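Local atomic coordinates of lysozyme inhibitor LprI-like N-terminal domain-containing protein (Burkholderia thailandensis, PDB entry 6AR7), a protein that is of unknown function but belongs to the LprI family of lysozyme inhibitors, so that a role in inhibiting lysozyme is possible though not established. Residues A[86-91]-A[187-192]; A[94-99]-A[218-223]; A[37-40]-A[46-49]; A[69-74]-A[133-138]. All coordinates share one frame; numbering follows the deposited sequence. Where two conformers were deposited one is given.

Contact 1: A[86-91]-A[187-192]; sequences WLAWRK and QREWAA
Glu189 faces Trp89 and Ala88 from the neighbouring helix and meets them by direct packing and through a bridging water. Near its root, CB of Glu189 lies 3.8 Å from CA of Trp89, the place where the two backbones come nearest. From there the chain runs out extended toward Ala88, where OE2 of Glu189 stands 3.4 Å from O of Ala88. These are two acceptors and do not bond directly; a water mediates instead, donating to O of Ala88 at 2.8 Å and, over a longer 3.3 Å, to OE1 of Glu189. The carboxylate of Asp92 is also close to OE2, which probably makes this end electrostatically costly and may raise the affinity of the acid for a proton.

Next along the helix, Trp190 supplies the aromatic half. Its CB sits over the five-membered ring of Trp89, and CD1 comes within 3.5 Å of Trp89 CZ2. With CG of Trp190 turned anti to its backbone N (chi1 175°), the two indoles point the same way and meet T-shaped, the edge of Trp190 toward the face of Trp89 with planes at 79°. NH1 of Arg90 lies over the opposite face of Trp89, while Trp89 NE1 bonds to Glu93. Such close packing, with segment axes 8.2 Å apart at 161°, is characteristic of antiparallel helices in an all-helical bundle.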
loop_
_atom_site.group_PDB
_atom_site.type_symbol
_atom_site.label_atom_id
_atom_site.label_comp_id
_atom_site.label_asym_id
_atom_site.label_seq_id
_atom_site.Cartn_x
_atom_site.Cartn_y
_atom_site.Cartn_z
ATOM N N TRP A 86 -1.470 6.066 -7.277
ATOM C CA TRP A 86 -0.830 4.951 -6.586
ATOM C C TRP A 86 0.572 4.714 -7.132
ATOM O O TRP A 86 1.538 4.536 -6.373
ATOM C CB TRP A 86 -1.681 3.700 -6.730
ATOM C CG TRP A 86 -1.161 2.563 -5.940
ATOM C CD1 TRP A 86 -1.259 2.397 -4.586
ATOM C CD2 TRP A 86 -0.462 1.412 -6.437
ATOM N NE1 TRP A 86 -0.672 1.214 -4.214
ATOM C CE2 TRP A 86 -0.170 0.589 -5.326
ATOM C CE3 TRP A 86 -0.059 0.993 -7.711
ATOM C CZ2 TRP A 86 0.505 -0.620 -5.448
ATOM C CZ3 TRP A 86 0.619 -0.225 -7.833
ATOM C CH2 TRP A 86 0.890 -1.015 -6.709
ATOM N N LEU A 87 0.695 4.700 -8.458
ATOM C CA LEU A 87 1.986 4.462 -9.086
ATOM C C LEU A 87 2.996 5.539 -8.716
ATOM O O LEU A 87 4.168 5.233 -8.466
ATOM C CB LEU A 87 1.815 4.382 -10.600
ATOM C CG LEU A 87 1.096 3.113 -11.053
ATOM C CD1 LEU A 87 0.714 3.212 -12.524
ATOM C CD2 LEU A 87 1.995 1.917 -10.795
ATOM N N ALA A 88 2.571 6.806 -8.701
ATOM C CA ALA A 88 3.495 7.873 -8.329
ATOM C C ALA A 88 3.938 7.737 -6.880
ATOM O O ALA A 88 5.108 7.973 -6.554
ATOM C CB ALA A 88 2.869 9.250 -8.568
ATOM N N TRP A 89 3.017 7.375 -5.988
ATOM C CA TRP A 89 3.406 7.155 -4.600
ATOM C C TRP A 89 4.405 6.008 -4.492
ATOM O O TRP A 89 5.454 6.149 -3.849
ATOM C CB TRP A 89 2.174 6.887 -3.733
ATOM C CG TRP A 89 2.551 6.294 -2.391
ATOM C CD1 TRP A 89 3.514 6.747 -1.539
ATOM C CD2 TRP A 89 1.966 5.148 -1.766
ATOM N NE1 TRP A 89 3.581 5.941 -0.435
ATOM C CE2 TRP A 89 2.646 4.947 -0.549
ATOM C CE3 TRP A 89 0.952 4.248 -2.134
ATOM C CZ2 TRP A 89 2.332 3.898 0.322
ATOM C CZ3 TRP A 89 0.631 3.211 -1.268
ATOM C CH2 TRP A 89 1.319 3.045 -0.052
ATOM N N ARG A 90 4.109 4.870 -5.141
ATOM C CA ARG A 90 5.001 3.716 -5.059
ATOM C C ARG A 90 6.403 4.072 -5.540
ATOM O O ARG A 90 7.393 3.638 -4.946
ATOM C CB ARG A 90 4.450 2.524 -5.863
ATOM C CG ARG A 90 3.088 1.959 -5.375
ATOM C CD ARG A 90 3.068 1.736 -3.879
ATOM N NE ARG A 90 4.110 0.800 -3.448
ATOM C CZ ARG A 90 4.529 0.695 -2.193
ATOM N NH1 ARG A 90 4.002 1.485 -1.257
ATOM N NH2 ARG A 90 5.485 -0.178 -1.880
ATOM N N LYS A 91 6.511 4.884 -6.597
ATOM C CA LYS A 91 7.828 5.257 -7.112
ATOM C C LYS A 91 8.657 5.989 -6.056
ATOM O O LYS A 91 9.842 5.694 -5.877
ATOM C CB LYS A 91 7.695 6.106 -8.380
ATOM N N GLN A 187 5.302 10.970 1.391
ATOM C CA GLN A 187 4.069 11.169 2.135
ATOM C C GLN A 187 3.094 12.049 1.364
ATOM O O GLN A 187 1.880 11.820 1.394
ATOM C CB GLN A 187 4.372 11.804 3.487
ATOM C CG GLN A 187 3.140 11.959 4.345
ATOM C CD GLN A 187 2.548 10.623 4.737
ATOM O OE1 GLN A 187 3.190 9.577 4.621
ATOM N NE2 GLN A 187 1.322 10.651 5.209
ATOM N N ARG A 188 3.605 13.077 0.689
ATOM C CA ARG A 188 2.738 13.930 -0.117
ATOM C C ARG A 188 2.053 13.120 -1.213
ATOM O O ARG A 188 0.859 13.291 -1.469
ATOM C CB ARG A 188 3.546 15.082 -0.702
ATOM C CG ARG A 188 2.791 15.966 -1.659
ATOM C CD ARG A 188 3.657 17.165 -2.084
ATOM N NE ARG A 188 4.905 16.752 -2.733
ATOM C CZ ARG A 188 6.118 17.130 -2.331
ATOM N NH1 ARG A 188 6.250 17.941 -1.287
ATOM N NH2 ARG A 188 7.200 16.704 -2.974
ATOM N N GLU A 189 2.783 12.216 -1.864
ATOM C CA GLU A 189 2.114 11.465 -2.914
ATOM C C GLU A 189 1.210 10.387 -2.339
ATOM O O GLU A 189 0.179 10.068 -2.941
ATOM C CB GLU A 189 3.126 10.909 -3.903
ATOM C CG GLU A 189 3.515 11.990 -4.901
ATOM C CD GLU A 189 4.819 11.714 -5.575
ATOM O OE1 GLU A 189 5.045 12.251 -6.685
ATOM O OE2 GLU A 189 5.617 10.955 -4.989
ATOM N N TRP A 190 1.541 9.849 -1.165
ATOM C CA TRP A 190 0.597 8.958 -0.514
ATOM C C TRP A 190 -0.726 9.680 -0.245
ATOM O O TRP A 190 -1.803 9.134 -0.516
ATOM C CB TRP A 190 1.193 8.379 0.780
ATOM C CG TRP A 190 0.166 7.564 1.478
ATOM C CD1 TRP A 190 -0.092 6.246 1.289
ATOM C CD2 TRP A 190 -0.819 8.035 2.406
ATOM N NE1 TRP A 190 -1.163 5.857 2.053
ATOM C CE2 TRP A 190 -1.622 6.935 2.754
ATOM C CE3 TRP A 190 -1.089 9.276 2.983
ATOM C CZ2 TRP A 190 -2.684 7.039 3.655
ATOM C CZ3 TRP A 190 -2.152 9.382 3.871
ATOM C CH2 TRP A 190 -2.924 8.265 4.207
ATOM N N ALA A 191 -0.666 10.918 0.262
ATOM C CA ALA A 191 -1.891 11.636 0.611
ATOM C C ALA A 191 -2.718 11.951 -0.624
ATOM O O ALA A 191 -3.948 11.859 -0.589
ATOM C CB ALA A 191 -1.562 12.928 1.377
ATOM N N ALA A 192 -2.061 12.301 -1.732
ATOM C CA ALA A 192 -2.780 12.491 -2.987
ATOM C C ALA A 192 -3.417 11.180 -3.458
ATOM O O ALA A 192 -4.520 11.188 -4.015
ATOM C CB ALA A 192 -1.834 13.059 -4.052
HETATM O O HOH W 1 6.648 9.787 -8.113
#

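Contact 2: A[94-99]-A[218-223]; sequences AHLVRA and KRFSET
Beside Phe220, the residue that reaches across to Leu96 and Val97, the carbonyl oxygen of Lys218 is gripped by two donors. The hydroxyl OG of Ser221 gives it a short bond of 2.6 Å, and the amide N of Glu222 gives the usual helical bond at 3.1 Å. Both arrive from the same face of the carbonyl plane, the hydroxyl at a C=O...donor angle of 121°. Thr223 OG1, two residues on, reaches back four residues, not three, to O of Arg219 at 2.7 Å, from well above the carbonyl plane. Both hydroxyls are turned back onto their own helix; between residues 94-99 and 218-223 the contact is hydrocarbon.

That meeting is the plain apolar packing of an all-helical bundle: a single large ring spans the gap between two segments whose nearest CA atoms, those of Val97 and Phe220, are 8.3 Å apart. CG of Phe220 lies anti to its own carbonyl carbon (chi1 -79°), which sends the ring toward the other helix. Its CE2 touches CD2 of Leu96 at 3.6 Å, and CG of the same leucine is scarcely farther off. At the edge of the ring, near its plane, CG2 of Val97 approaches CZ of Phe220 to 3.9 Å, the two side chains crossing at about a right angle. Other helices surround the contact: Leu96 also packs on Leu183 and Ala186 of helix 180-197, and Phe220 on Leu171 of helix 155-174 and Met116 of helix 107-136.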
loop_
_atom_site.group_PDB
_atom_site.type_symbol
_atom_site.label_atom_id
_atom_site.label_comp_id
_atom_site.label_asym_id
_atom_site.label_seq_id
_atom_site.Cartn_x
_atom_site.Cartn_y
_atom_site.Cartn_z
ATOM N N ALA A 94 9.590 3.875 -2.683
ATOM C CA ALA A 94 10.787 3.038 -2.777
ATOM C C ALA A 94 12.031 3.799 -2.332
ATOM O O ALA A 94 12.929 3.221 -1.711
ATOM C CB ALA A 94 10.957 2.509 -4.203
ATOM N N HIS A 95 12.108 5.100 -2.643
ATOM C CA HIS A 95 13.237 5.898 -2.172
ATOM C C HIS A 95 13.218 6.020 -0.657
ATOM O O HIS A 95 14.273 6.045 -0.017
ATOM C CB HIS A 95 13.208 7.304 -2.782
ATOM C CG HIS A 95 13.187 7.324 -4.279
ATOM N ND1 HIS A 95 13.835 6.388 -5.051
ATOM C CD2 HIS A 95 12.593 8.177 -5.145
ATOM C CE1 HIS A 95 13.642 6.661 -6.328
ATOM N NE2 HIS A 95 12.895 7.747 -6.411
ATOM N N LEU A 96 12.025 6.138 -0.069
ATOM C CA LEU A 96 11.919 6.240 1.382
ATOM C C LEU A 96 12.301 4.924 2.040
ATOM O O LEU A 96 13.002 4.908 3.059
ATOM C CB LEU A 96 10.496 6.644 1.780
ATOM C CG LEU A 96 10.154 6.614 3.279
ATOM C CD1 LEU A 96 11.099 7.511 4.078
ATOM C CD2 LEU A 96 8.675 7.043 3.496
ATOM N N VAL A 97 11.862 3.810 1.459
ATOM C CA VAL A 97 12.234 2.509 2.005
ATOM C C VAL A 97 13.755 2.348 1.999
ATOM O O VAL A 97 14.352 1.878 2.974
ATOM C CB VAL A 97 11.526 1.396 1.220
ATOM C CG1 VAL A 97 12.113 0.033 1.577
ATOM C CG2 VAL A 97 10.040 1.429 1.509
ATOM N N ARG A 98 14.406 2.734 0.904
ATOM C CA ARG A 98 15.859 2.595 0.852
ATOM C C ARG A 98 16.543 3.500 1.862
ATOM O O ARG A 98 17.472 3.070 2.556
ATOM C CB ARG A 98 16.386 2.889 -0.546
ATOM C CG ARG A 98 17.912 2.771 -0.616
ATOM C CD ARG A 98 18.453 3.090 -1.989
ATOM N NE ARG A 98 17.782 4.240 -2.584
ATOM C CZ ARG A 98 16.877 4.153 -3.556
ATOM N NH1 ARG A 98 16.537 2.966 -4.048
ATOM N NH2 ARG A 98 16.311 5.251 -4.035
ATOM N N ALA A 99 16.097 4.753 1.966
ATOM C CA ALA A 99 16.723 5.669 2.909
ATOM C C ALA A 99 16.613 5.157 4.339
ATOM O O ALA A 99 17.545 5.315 5.128
ATOM C CB ALA A 99 16.084 7.053 2.795
ATOM N N LYS A 218 5.077 3.976 11.592
ATOM C CA LYS A 218 5.493 3.546 12.926
ATOM C C LYS A 218 6.691 2.610 12.842
ATOM O O LYS A 218 7.657 2.734 13.608
ATOM C CB LYS A 218 4.321 2.882 13.645
ATOM C CG LYS A 218 4.648 2.306 15.005
ATOM C CD LYS A 218 3.423 1.635 15.620
ATOM C CE LYS A 218 3.698 1.190 17.053
ATOM N NZ LYS A 218 3.387 -0.254 17.260
ATOM N N ARG A 219 6.630 1.648 11.928
ATOM C CA ARG A 219 7.748 0.737 11.758
ATOM C C ARG A 219 8.992 1.488 11.330
ATOM O O ARG A 219 10.084 1.227 11.843
ATOM C CB ARG A 219 7.403 -0.355 10.741
ATOM C CG ARG A 219 8.562 -1.273 10.466
ATOM C CD ARG A 219 8.127 -2.509 9.636
ATOM N NE ARG A 219 6.988 -3.182 10.263
ATOM C CZ ARG A 219 7.075 -3.998 11.309
ATOM N NH1 ARG A 219 8.257 -4.265 11.853
ATOM N NH2 ARG A 219 5.977 -4.548 11.816
ATOM N N PHE A 220 8.846 2.434 10.396
ATOM C CA PHE A 220 9.986 3.251 9.999
ATOM C C PHE A 220 10.588 3.948 11.204
ATOM O O PHE A 220 11.812 3.998 11.364
ATOM C CB PHE A 220 9.559 4.297 8.976
ATOM C CG PHE A 220 9.413 3.781 7.597
ATOM C CD1 PHE A 220 10.084 2.650 7.192
ATOM C CD2 PHE A 220 8.593 4.433 6.693
ATOM C CE1 PHE A 220 9.960 2.201 5.913
ATOM C CE2 PHE A 220 8.455 3.976 5.403
ATOM C CZ PHE A 220 9.136 2.855 5.015
ATOM N N SER A 221 9.731 4.543 12.039
ATOM C CA SER A 221 10.226 5.318 13.169
ATOM C C SER A 221 10.992 4.443 14.145
ATOM O O SER A 221 11.913 4.923 14.813
ATOM C CB SER A 221 9.071 6.019 13.888
ATOM O OG SER A 221 8.315 5.077 14.628
ATOM N N GLU A 222 10.652 3.156 14.214
ATOM C CA GLU A 222 11.352 2.211 15.076
ATOM C C GLU A 222 12.566 1.597 14.402
ATOM O O GLU A 222 13.343 0.893 15.057
ATOM C CB GLU A 222 10.408 1.087 15.504
ATOM C CG GLU A 222 9.214 1.548 16.317
ATOM C CD GLU A 222 8.112 0.496 16.355
ATOM O OE1 GLU A 222 8.107 -0.395 15.473
ATOM O OE2 GLU A 222 7.244 0.560 17.249
ATOM N N THR A 223 12.762 1.868 13.122
ATOM C CA THR A 223 13.811 1.237 12.345
ATOM C C THR A 223 14.944 2.183 11.990
ATOM O O THR A 223 16.111 1.812 12.128
ATOM C CB THR A 223 13.213 0.648 11.056
ATOM O OG1 THR A 223 12.209 -0.323 11.388
ATOM C CG2 THR A 223 14.295 -0.008 10.221
#

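Contact 3: A[37-40]-A[46-49]; sequences RDRS and IQCM
Arg39 meets both Gln47 and Cys48, and all the contact made by the first segment passes through its side chain. Just before it, Asp38 turns its carboxylate to another partner, a salt bridge with Arg36. Arg39 directs its CB toward the helix, and the chain bends at chi2 (-70°), so that the aliphatic part passes along the sulfur of Cys48: CG of Arg39 is 3.8 Å from SG of Cys48. Beyond the bend, NH1 of Arg39 comes to 3.4 Å from the same sulfur, which lies at the edge of the guanidinium, near its plane.

One face of the guanidinium is taken by Gln47. CD of the glutamine sits over its centre, 3.5 Å above the plane, and the two flat groups are stacked with only 23° between their planes. Gln47 reaches this place with an extended chain whose CG is anti to its backbone N (chi1 -170°). NH2 of Arg39 and NE2 of Gln47, 3.1 Å apart, are both donors and cannot bond to each other; they converge instead on OE2 of Glu51, the arginine through a salt bridge and the glutamine through a weak hydrogen bond, a shared acceptor that helps explain their closeness.

The carbonyl O of Arg39 accepts from NE2 of Gln45, binding the loop to the following helix. The disulfide between Cys48 and Cys33 cross-links helix 42-70 to helix 25-34, the pair that this short loop joins, making a disulfide-bridged helical hairpin, while Ile46 and Met49 (selenomethionine) pack on helix 107-136.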
loop_
_atom_site.group_PDB
_atom_site.type_symbol
_atom_site.label_atom_id
_atom_site.label_comp_id
_atom_site.label_asym_id
_atom_site.label_seq_id
_atom_site.Cartn_x
_atom_site.Cartn_y
_atom_site.Cartn_z
ATOM N N ARG A 37 13.900 -26.614 -0.021
ATOM C CA ARG A 37 15.273 -26.918 0.382
ATOM C C ARG A 37 16.254 -25.900 -0.182
ATOM O O ARG A 37 17.210 -25.494 0.480
ATOM C CB ARG A 37 15.625 -28.324 -0.112
ATOM C CG ARG A 37 16.396 -29.202 0.838
ATOM C CD ARG A 37 16.334 -30.669 0.379
ATOM N NE ARG A 37 16.780 -30.873 -1.003
ATOM C CZ ARG A 37 15.983 -31.198 -2.020
ATOM N NH1 ARG A 37 14.676 -31.359 -1.827
ATOM N NH2 ARG A 37 16.493 -31.365 -3.235
ATOM N N ASP A 38 16.032 -25.482 -1.424
ATOM C CA ASP A 38 16.961 -24.573 -2.084
ATOM C C ASP A 38 16.627 -23.112 -1.821
ATOM O O ASP A 38 17.220 -22.232 -2.447
ATOM C CB ASP A 38 17.011 -24.870 -3.600
ATOM C CG ASP A 38 15.670 -24.602 -4.314
ATOM O OD1 ASP A 38 14.637 -24.486 -3.626
ATOM O OD2 ASP A 38 15.639 -24.561 -5.564
ATOM N N ARG A 39 15.714 -22.830 -0.879
ATOM C CA ARG A 39 15.348 -21.458 -0.542
ATOM C C ARG A 39 15.474 -21.176 0.954
ATOM O O ARG A 39 14.902 -20.194 1.435
ATOM C CB ARG A 39 13.922 -21.138 -1.021
ATOM C CG ARG A 39 13.755 -21.103 -2.551
ATOM C CD ARG A 39 14.451 -19.896 -3.193
ATOM N NE ARG A 39 14.333 -19.896 -4.656
ATOM C CZ ARG A 39 13.299 -19.379 -5.318
ATOM N NH1 ARG A 39 12.294 -18.820 -4.645
ATOM N NH2 ARG A 39 13.260 -19.424 -6.650
ATOM N N SER A 40 16.203 -22.017 1.697
ATOM C CA SER A 40 16.280 -21.868 3.146
ATOM C C SER A 40 17.145 -20.687 3.571
ATOM O O SER A 40 16.930 -20.126 4.654
ATOM C CB SER A 40 16.794 -23.159 3.766
ATOM O OG SER A 40 18.080 -23.454 3.264
ATOM N N ILE A 46 13.953 -14.219 0.812
ATOM C CA ILE A 46 13.654 -12.927 0.207
ATOM C C ILE A 46 13.276 -13.111 -1.253
ATOM O O ILE A 46 12.391 -12.418 -1.777
ATOM C CB ILE A 46 14.860 -11.979 0.396
ATOM C CG1 ILE A 46 14.975 -11.600 1.878
ATOM C CG2 ILE A 46 14.727 -10.713 -0.469
ATOM C CD1 ILE A 46 16.201 -10.783 2.230
ATOM N N GLN A 47 13.927 -14.061 -1.928
ATOM C CA GLN A 47 13.566 -14.333 -3.312
ATOM C C GLN A 47 12.146 -14.883 -3.413
ATOM O O GLN A 47 11.412 -14.534 -4.341
ATOM C CB GLN A 47 14.561 -15.301 -3.953
ATOM C CG GLN A 47 14.374 -15.415 -5.458
ATOM C CD GLN A 47 15.275 -16.465 -6.089
ATOM O OE1 GLN A 47 16.261 -16.903 -5.496
ATOM N NE2 GLN A 47 14.933 -16.877 -7.302
ATOM N N CYS A 48 11.745 -15.765 -2.494
ATOM C CA CYS A 48 10.352 -16.211 -2.512
ATOM C C CYS A 48 9.407 -15.020 -2.388
ATOM O O CYS A 48 8.405 -14.931 -3.110
ATOM C CB CYS A 48 10.084 -17.200 -1.395
ATOM S SG CYS A 48 10.836 -18.838 -1.551
HETATM N N MSE A 49 9.729 -14.079 -1.501
HETATM C CA MSE A 49 8.851 -12.940 -1.278
HETATM C C MSE A 49 8.849 -12.037 -2.483
HETATM O O MSE A 49 7.801 -11.515 -2.857
HETATM C CB MSE A 49 9.280 -12.172 -0.016
HETATM C CG MSE A 49 9.290 -13.078 1.186
HETATM SE SE MSE A 49 10.258 -12.298 2.754
HETATM C CE MSE A 49 8.929 -10.909 2.948
#

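Contact 4: A[69-74]-A[133-138]; sequences KTAPAD and DRYAQP
Tyr135 reaches from the last turn of its helix to Thr70, Ala71 and Pro72, and its side chain can be followed outward atom by atom. CB lies 4.1 Å from OG1 of Thr70, a loose contact; that hydroxyl is hydrogen-bonded to the backbone O of Arg66. CG is placed anti to the carbonyl carbon of Tyr135 (chi1 -63°), which brings the ring against the turn; here CD of Pro72 stands over one face, 4.3 Å from Tyr135 CG and offset toward the rim. The tightest point comes next: CD2 of Tyr135 touches CB of Ala71 at 3.4 Å, and CE2 lies 3.7 Å from that methyl group. At the tip, OH is hydrogen-bonded to NE1 of Trp79 on helix 73-101, which gives the otherwise apolar ring a polar fastening.

Ala71 is the first residue to leave the helical conformation and Pro72 occupies the N-cap position of the next helix, so the ring rests on the very turn between helices 42-70 and 73-101. Helix 107-136 brings its C-terminal end to this corner, with a salt bridge from Asp133 to Arg66 of helix 42-70 nearby, and Ala144 of the following loop touches Tyr135.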
loop_
_atom_site.group_PDB
_atom_site.type_symbol
_atom_site.label_atom_id
_atom_site.label_comp_id
_atom_site.label_asym_id
_atom_site.label_seq_id
_atom_site.Cartn_x
_atom_site.Cartn_y
_atom_site.Cartn_z
ATOM N N LYS A 69 -12.682 -1.969 -17.728
ATOM C CA LYS A 69 -13.617 -2.453 -18.738
ATOM C C LYS A 69 -15.035 -2.579 -18.196
ATOM O O LYS A 69 -15.986 -2.506 -18.976
ATOM C CB LYS A 69 -13.141 -3.788 -19.319
ATOM N N THR A 70 -15.216 -2.802 -16.889
ATOM C CA THR A 70 -16.558 -3.045 -16.371
ATOM C C THR A 70 -17.163 -1.900 -15.574
ATOM O O THR A 70 -18.385 -1.872 -15.409
ATOM C CB THR A 70 -16.572 -4.306 -15.491
ATOM O OG1 THR A 70 -15.785 -4.095 -14.312
ATOM C CG2 THR A 70 -16.037 -5.500 -16.271
ATOM N N ALA A 71 -16.366 -0.943 -15.114
ATOM C CA ALA A 71 -16.938 0.042 -14.217
ATOM C C ALA A 71 -17.759 1.066 -14.987
ATOM O O ALA A 71 -17.482 1.336 -16.158
ATOM C CB ALA A 71 -15.845 0.764 -13.444
ATOM N N PRO A 72 -18.757 1.665 -14.338
ATOM C CA PRO A 72 -19.433 2.817 -14.941
ATOM C C PRO A 72 -18.447 3.965 -15.100
ATOM O O PRO A 72 -17.413 4.022 -14.436
ATOM C CB PRO A 72 -20.537 3.156 -13.932
ATOM C CG PRO A 72 -20.059 2.571 -12.637
ATOM C CD PRO A 72 -19.311 1.327 -13.016
ATOM N N ALA A 73 -18.805 4.904 -15.976
ATOM C CA ALA A 73 -17.858 5.912 -16.450
ATOM C C ALA A 73 -17.270 6.747 -15.316
ATOM O O ALA A 73 -16.065 7.017 -15.307
ATOM C CB ALA A 73 -18.532 6.821 -17.477
ATOM N N ASP A 74 -18.103 7.190 -14.370
ATOM C CA ASP A 74 -17.606 8.022 -13.273
ATOM C C ASP A 74 -16.593 7.262 -12.422
ATOM O O ASP A 74 -15.494 7.757 -12.158
ATOM C CB ASP A 74 -18.782 8.511 -12.422
ATOM C CG ASP A 74 -19.715 7.378 -11.998
ATOM O OD1 ASP A 74 -19.980 7.223 -10.787
ATOM O OD2 ASP A 74 -20.181 6.631 -12.881
ATOM N N ASP A 133 -15.045 -6.753 -8.767
ATOM C CA ASP A 133 -16.075 -7.756 -8.508
ATOM C C ASP A 133 -17.406 -7.096 -8.193
ATOM O O ASP A 133 -18.462 -7.560 -8.632
ATOM C CB ASP A 133 -15.661 -8.670 -7.355
ATOM C CG ASP A 133 -14.506 -9.581 -7.718
ATOM O OD1 ASP A 133 -14.107 -9.586 -8.900
ATOM O OD2 ASP A 133 -13.986 -10.275 -6.820
ATOM N N ARG A 134 -17.374 -5.999 -7.446
ATOM C CA ARG A 134 -18.615 -5.322 -7.083
ATOM C C ARG A 134 -19.256 -4.652 -8.293
ATOM O O ARG A 134 -20.484 -4.671 -8.443
ATOM C CB ARG A 134 -18.346 -4.308 -5.976
ATOM C CG ARG A 134 -19.592 -3.785 -5.283
ATOM C CD ARG A 134 -19.290 -3.384 -3.846
ATOM N NE ARG A 134 -17.894 -3.619 -3.476
ATOM C CZ ARG A 134 -16.934 -2.697 -3.540
ATOM N NH1 ARG A 134 -15.689 -3.001 -3.184
ATOM N NH2 ARG A 134 -17.215 -1.475 -3.978
ATOM N N TYR A 135 -18.445 -4.078 -9.188
ATOM C CA TYR A 135 -18.994 -3.482 -10.407
ATOM C C TYR A 135 -19.494 -4.526 -11.400
ATOM O O TYR A 135 -20.304 -4.192 -12.271
ATOM C CB TYR A 135 -17.945 -2.610 -11.110
ATOM C CG TYR A 135 -17.467 -1.412 -10.323
ATOM C CD1 TYR A 135 -18.290 -0.781 -9.393
ATOM C CD2 TYR A 135 -16.184 -0.924 -10.497
ATOM C CE1 TYR A 135 -17.847 0.324 -8.673
ATOM C CE2 TYR A 135 -15.729 0.168 -9.783
ATOM C CZ TYR A 135 -16.561 0.793 -8.870
ATOM O OH TYR A 135 -16.089 1.878 -8.159
ATOM N N ALA A 136 -19.038 -5.773 -11.296
ATOM C CA ALA A 136 -19.362 -6.781 -12.299
ATOM C C ALA A 136 -20.760 -7.361 -12.141
ATOM O O ALA A 136 -21.307 -7.888 -13.116
ATOM C CB ALA A 136 -18.338 -7.913 -12.259
ATOM N N GLN A 137 -21.328 -7.312 -10.948
ATOM C CA GLN A 137 -22.631 -7.901 -10.678
ATOM C C GLN A 137 -23.753 -6.903 -10.948
ATOM O O GLN A 137 -23.529 -5.691 -11.076
ATOM C CB GLN A 137 -22.650 -8.411 -9.241
ATOM C CG GLN A 137 -22.285 -7.365 -8.223
ATOM C CD GLN A 137 -22.148 -7.953 -6.847
ATOM O OE1 GLN A 137 -21.693 -9.087 -6.690
ATOM N NE2 GLN A 137 -22.537 -7.191 -5.835
ATOM N N PRO A 138 -24.995 -7.387 -11.067
ATOM C CA PRO A 138 -26.121 -6.468 -11.275
ATOM C C PRO A 138 -26.290 -5.502 -10.110
ATOM O O PRO A 138 -26.172 -5.877 -8.941
ATOM C CB PRO A 138 -27.325 -7.407 -11.402
ATOM C CG PRO A 138 -26.750 -8.695 -11.866
ATOM C CD PRO A 138 -25.410 -8.796 -11.200
#

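Contacts 2 and 3 are both buried but differ in chemistry: contact 2 is hydrocarbon across its interface, whereas contact 3, local in sequence, relies on stacked polar groups beside a disulfide. Contacts 1 and 4 are partly buried. Contact 1, about 15 Å from contact 2 between centres, can admit a water and a carboxylate beside its indoles. Both of these use helix 73-101, contact 2 against helix 203-223 and contact 1 against helix 180-197, which precedes it in the chain. Contact 4 also uses helix 73-101, at its start, and replaces helix-on-helix packing by a ring set on a turn. Contacts 1 and 3 lie on opposite sides of the chain's centre. Contacts 3 and 4 share helix 42-70, with centres 38 Å apart.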